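Local coordinates for steroid delta-isomerase (Pseudomonas aeruginosa, PDB 3MSO), which is of unconfirmed function but, as a SnoaL-like protein of the NTF2 superfamily, may act as a steroid delta-isomerase, at residues D100-R103 with R109-D112; A12-E17 with I102-D107. All coordinates share one frame; numbering follows the deposited sequence.

Interaction 1. Residues D100-R103 with R109-D112; sequences DMIR and RIVD
Arg103 sends CG anti to its backbone N (chi1 -178°) and Asp112 does likewise with its own CG (chi1 -164°), carrying both side chains away from their N atoms to meet at an oblique angle; their pairing, antiparallel and hydrogen-bonded, is what sets both residues on the same face of the sheet. The Arg103 chain then bends at chi3 and brings NH1 to 3.7 Å from CB of Asp112, which sits at the guanidinium edge. Guanidinium and carboxylate planes are turned 67° apart, and Arg103 NH1 stays 4.1 Å from Asp112 OD1, too far for a salt bridge. In the backbone, Arg103 N gives to Asp112 O at 3.0 Å, and Val111 N to Arg103 O at 2.9 Å. Asp112 N makes a weak third bond to the same Arg103 O, so Val111 and Asp112 both face Arg103, a classic beta bulge in the hairpin of strands 94-104 and 110-118. CG2 of Val111 lies against the Arg103 chain, 3.9 Å from CD. On the other face Ile102 CG2 packs on Ile110 CG1 at 3.8 Å. A water donates both to Met101 O (2.9 Å) and to Asp112 OD1 (2.8 Å), while OD2 of Asp112 forms a salt bridge with Arg41 on strand 38-41. With one carboxylate oxygen given to Arg41 and the other to water, Asp112 probably stays ionised, and Arg103 adds only a longer-range attraction.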
# COMPACT_ATOMS: atom_id res chain seq x y z
N ASP B 100 14.27 9.79 -9.97
CA ASP B 100 15.41 8.95 -9.61
C ASP B 100 16.31 9.99 -8.94
O ASP B 100 16.70 10.96 -9.60
CB ASP B 100 16.13 8.37 -10.85
CG ASP B 100 15.38 7.27 -11.56
OD1 ASP B 100 14.73 6.46 -10.88
OD2 ASP B 100 15.49 7.18 -12.81
N MSE B 101 16.53 9.87 -7.61
CA MSE B 101 17.40 10.79 -6.88
C MSE B 101 18.69 10.04 -6.56
O MSE B 101 18.73 9.23 -5.64
CB MSE B 101 16.73 11.39 -5.64
CG MSE B 101 17.64 12.38 -4.87
SE MSE B 101 16.62 13.75 -3.92
CE MSE B 101 15.49 12.65 -2.85
N ILE B 102 19.72 10.29 -7.37
CA ILE B 102 21.01 9.61 -7.31
C ILE B 102 22.10 10.46 -6.65
O ILE B 102 22.34 11.60 -7.07
CB ILE B 102 21.46 9.15 -8.76
CG1 ILE B 102 20.27 8.52 -9.58
CG2 ILE B 102 22.71 8.25 -8.72
CD1 ILE B 102 20.53 8.31 -11.02
N ARG B 103 22.80 9.86 -5.66
CA ARG B 103 23.98 10.41 -4.99
C ARG B 103 25.21 9.56 -5.41
O ARG B 103 25.16 8.32 -5.36
CB ARG B 103 23.83 10.43 -3.47
CG ARG B 103 25.04 11.05 -2.76
CD ARG B 103 25.03 10.82 -1.27
NE ARG B 103 24.18 11.80 -0.60
CZ ARG B 103 23.03 11.51 0.00
NH1 ARG B 103 22.58 10.26 0.05
NH2 ARG B 103 22.32 12.47 0.59
N ARG B 109 30.97 6.65 -8.34
CA ARG B 109 30.17 5.45 -8.09
C ARG B 109 28.84 5.85 -7.46
O ARG B 109 28.81 6.73 -6.60
CB ARG B 109 30.89 4.51 -7.12
CG ARG B 109 32.30 4.13 -7.50
CD ARG B 109 32.83 3.12 -6.51
NE ARG B 109 34.28 3.04 -6.57
CZ ARG B 109 35.10 3.77 -5.83
NH1 ARG B 109 34.61 4.62 -4.93
NH2 ARG B 109 36.41 3.67 -5.98
N ILE B 110 27.74 5.16 -7.87
CA ILE B 110 26.41 5.37 -7.30
C ILE B 110 26.44 4.79 -5.89
O ILE B 110 26.79 3.63 -5.74
CB ILE B 110 25.28 4.74 -8.17
CG1 ILE B 110 25.18 5.43 -9.57
CG2 ILE B 110 23.92 4.77 -7.42
CD1 ILE B 110 24.39 4.65 -10.65
N VAL B 111 26.12 5.61 -4.87
CA VAL B 111 26.09 5.21 -3.45
C VAL B 111 24.66 5.13 -2.89
O VAL B 111 24.37 4.29 -2.05
CB VAL B 111 27.04 6.02 -2.54
CG1 VAL B 111 28.49 5.87 -2.99
CG2 VAL B 111 26.66 7.51 -2.45
N ASP B 112 23.77 6.01 -3.35
CA ASP B 112 22.39 6.05 -2.91
C ASP B 112 21.46 6.29 -4.13
O ASP B 112 21.67 7.22 -4.91
CB ASP B 112 22.21 7.14 -1.83
CG ASP B 112 20.93 7.03 -1.02
OD1 ASP B 112 19.90 7.60 -1.45
OD2 ASP B 112 20.97 6.44 0.08
O HOH W 1 19.99 9.81 -3.14

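Interaction 2. Residues A12-E17 with I102-D107; sequences AATLAE and IRFDDD
Phe104, Thr14 and Leu15 make this contact, the phenyl ring reaching from the end of strand 94-104 to one side of helix 9-23. Phe104 holds CG anti to its carbonyl carbon (chi1 -57°), which turns the ring out toward the helix. Thr14 meets it at the edge: its methyl CG2 lies near the ring plane, 3.6 Å from CE1 of Phe104, and its CB is 3.8 Å from the same ring carbon. The two side chains run past one another in opposite directions. In Thr14 the first torsion places CG2 anti to the backbone N and OG1 beside it (chi1 -54°), separating the apolar branch from the polar one. The methyl therefore serves the ring, while the hydroxyl lies within hydrogen-bonding distance of two backbone oxygens, that of Asn10, one turn earlier in the helix, and that of Gly108, in the turn after the strand; its one proton can be shared or alternate between them. A single residue thus packs on the aromatic side chain and can link the helix to the hairpin turn. Leu15, the next residue along, comes obliquely to the ring with its CB 4.3 Å from CZ of Phe104, a looser apolar contact. One ring face is taken by Ile102 of the same strand, whose CG2 stands 3.5 Å above the plane, offset toward the rim. Around the contact Leu33 of helix 30-33 touches Thr14, Leu85 of strand 82-91 touches Leu15, and Ile110 of strand 110-118 packs on Phe104, placing the ring between the N-terminal helix and the sheet.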
# COMPACT_ATOMS: atom_id res chain seq x y z
N ALA B 12 29.10 12.96 -13.60
CA ALA B 12 28.61 13.23 -14.94
C ALA B 12 28.85 12.03 -15.90
O ALA B 12 27.96 11.68 -16.68
CB ALA B 12 29.27 14.48 -15.50
N ALA B 13 30.03 11.39 -15.81
CA ALA B 13 30.39 10.24 -16.64
C ALA B 13 29.51 9.02 -16.34
O ALA B 13 29.05 8.37 -17.28
CB ALA B 13 31.86 9.90 -16.44
N THR B 14 29.24 8.75 -15.05
CA THR B 14 28.36 7.64 -14.61
C THR B 14 26.94 7.93 -15.07
O THR B 14 26.30 7.02 -15.59
CB THR B 14 28.42 7.47 -13.10
OG1 THR B 14 29.79 7.32 -12.74
CG2 THR B 14 27.63 6.27 -12.60
N LEU B 15 26.46 9.18 -14.88
CA LEU B 15 25.13 9.59 -15.31
C LEU B 15 24.96 9.37 -16.80
O LEU B 15 23.96 8.79 -17.21
CB LEU B 15 24.82 11.04 -14.91
CG LEU B 15 23.45 11.55 -15.31
CD1 LEU B 15 22.37 10.77 -14.62
CD2 LEU B 15 23.33 13.05 -15.02
N ALA B 16 25.98 9.76 -17.60
CA ALA B 16 26.00 9.58 -19.05
C ALA B 16 25.84 8.11 -19.43
O ALA B 16 25.06 7.79 -20.35
CB ALA B 16 27.30 10.13 -19.63
N GLU B 17 26.55 7.21 -18.70
CA GLU B 17 26.50 5.76 -18.88
C GLU B 17 25.14 5.22 -18.45
O GLU B 17 24.57 4.37 -19.13
CB GLU B 17 27.61 5.06 -18.08
CG GLU B 17 28.95 5.07 -18.79
CD GLU B 17 30.06 4.36 -18.05
OE1 GLU B 17 30.03 3.11 -17.98
OE2 GLU B 17 30.98 5.06 -17.54
N ILE B 102 19.72 10.29 -7.37
CA ILE B 102 21.01 9.61 -7.31
C ILE B 102 22.10 10.46 -6.65
O ILE B 102 22.34 11.60 -7.07
CB ILE B 102 21.46 9.15 -8.76
CG1 ILE B 102 20.27 8.52 -9.58
CG2 ILE B 102 22.71 8.25 -8.72
CD1 ILE B 102 20.53 8.31 -11.02
N ARG B 103 22.80 9.86 -5.66
CA ARG B 103 23.98 10.41 -4.99
C ARG B 103 25.21 9.56 -5.41
O ARG B 103 25.16 8.32 -5.36
CB ARG B 103 23.83 10.43 -3.47
CG ARG B 103 25.04 11.05 -2.76
CD ARG B 103 25.03 10.82 -1.27
NE ARG B 103 24.18 11.80 -0.60
CZ ARG B 103 23.03 11.51 0.00
NH1 ARG B 103 22.58 10.26 0.05
NH2 ARG B 103 22.32 12.47 0.59
N PHE B 104 26.30 10.24 -5.82
CA PHE B 104 27.54 9.61 -6.25
C PHE B 104 28.70 9.92 -5.27
O PHE B 104 28.63 10.90 -4.53
CB PHE B 104 27.91 10.18 -7.62
CG PHE B 104 26.90 10.04 -8.71
CD1 PHE B 104 26.88 8.91 -9.52
CD2 PHE B 104 26.02 11.06 -8.99
CE1 PHE B 104 25.96 8.79 -10.56
CE2 PHE B 104 25.11 10.95 -10.04
CZ PHE B 104 25.08 9.82 -10.82
N ASP B 105 29.76 9.10 -5.30
CA ASP B 105 30.94 9.40 -4.48
C ASP B 105 31.98 10.18 -5.31
O ASP B 105 31.68 10.52 -6.45
CB ASP B 105 31.53 8.14 -3.80
CG ASP B 105 32.07 7.04 -4.70
OD1 ASP B 105 32.34 7.31 -5.90
OD2 ASP B 105 32.30 5.94 -4.19
N ASP B 106 33.17 10.47 -4.73
CA ASP B 106 34.26 11.21 -5.37
C ASP B 106 34.70 10.52 -6.66
O ASP B 106 35.11 11.20 -7.61
CB ASP B 106 35.48 11.26 -4.44
CG ASP B 106 35.39 12.15 -3.23
OD1 ASP B 106 34.59 13.10 -3.26
OD2 ASP B 106 36.19 11.95 -2.28
N ASP B 107 34.64 9.17 -6.68
CA ASP B 107 35.07 8.34 -7.80
C ASP B 107 33.97 8.15 -8.86
O ASP B 107 34.22 7.51 -9.88
CB ASP B 107 35.67 6.99 -7.30
CG ASP B 107 36.78 7.12 -6.26
OD1 ASP B 107 37.71 7.93 -6.49
OD2 ASP B 107 36.72 6.41 -5.22

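In the fold
Interactions 1 and 2 lie about 7 Å apart, centre to centre, on the same side of the chain's centre, and their segments overlap at Ile102 and Arg103 of strand 94-104. In chain order helix 9-23 comes first, then strand 94-104, the turn, and strand 110-118. Interaction 1 pairs the two strands of this hairpin, neighbours in the mixed sheet; interaction 2 sets the helix against the hairpin's turn end. They also meet directly where Ile110 packs on Thr14. Sheet pairing and helix packing are thus joined at one corner of the helix-on-curved-sheet fold expected of the NTF2 superfamily, linking the N-terminal helix with strands about 85 residues later.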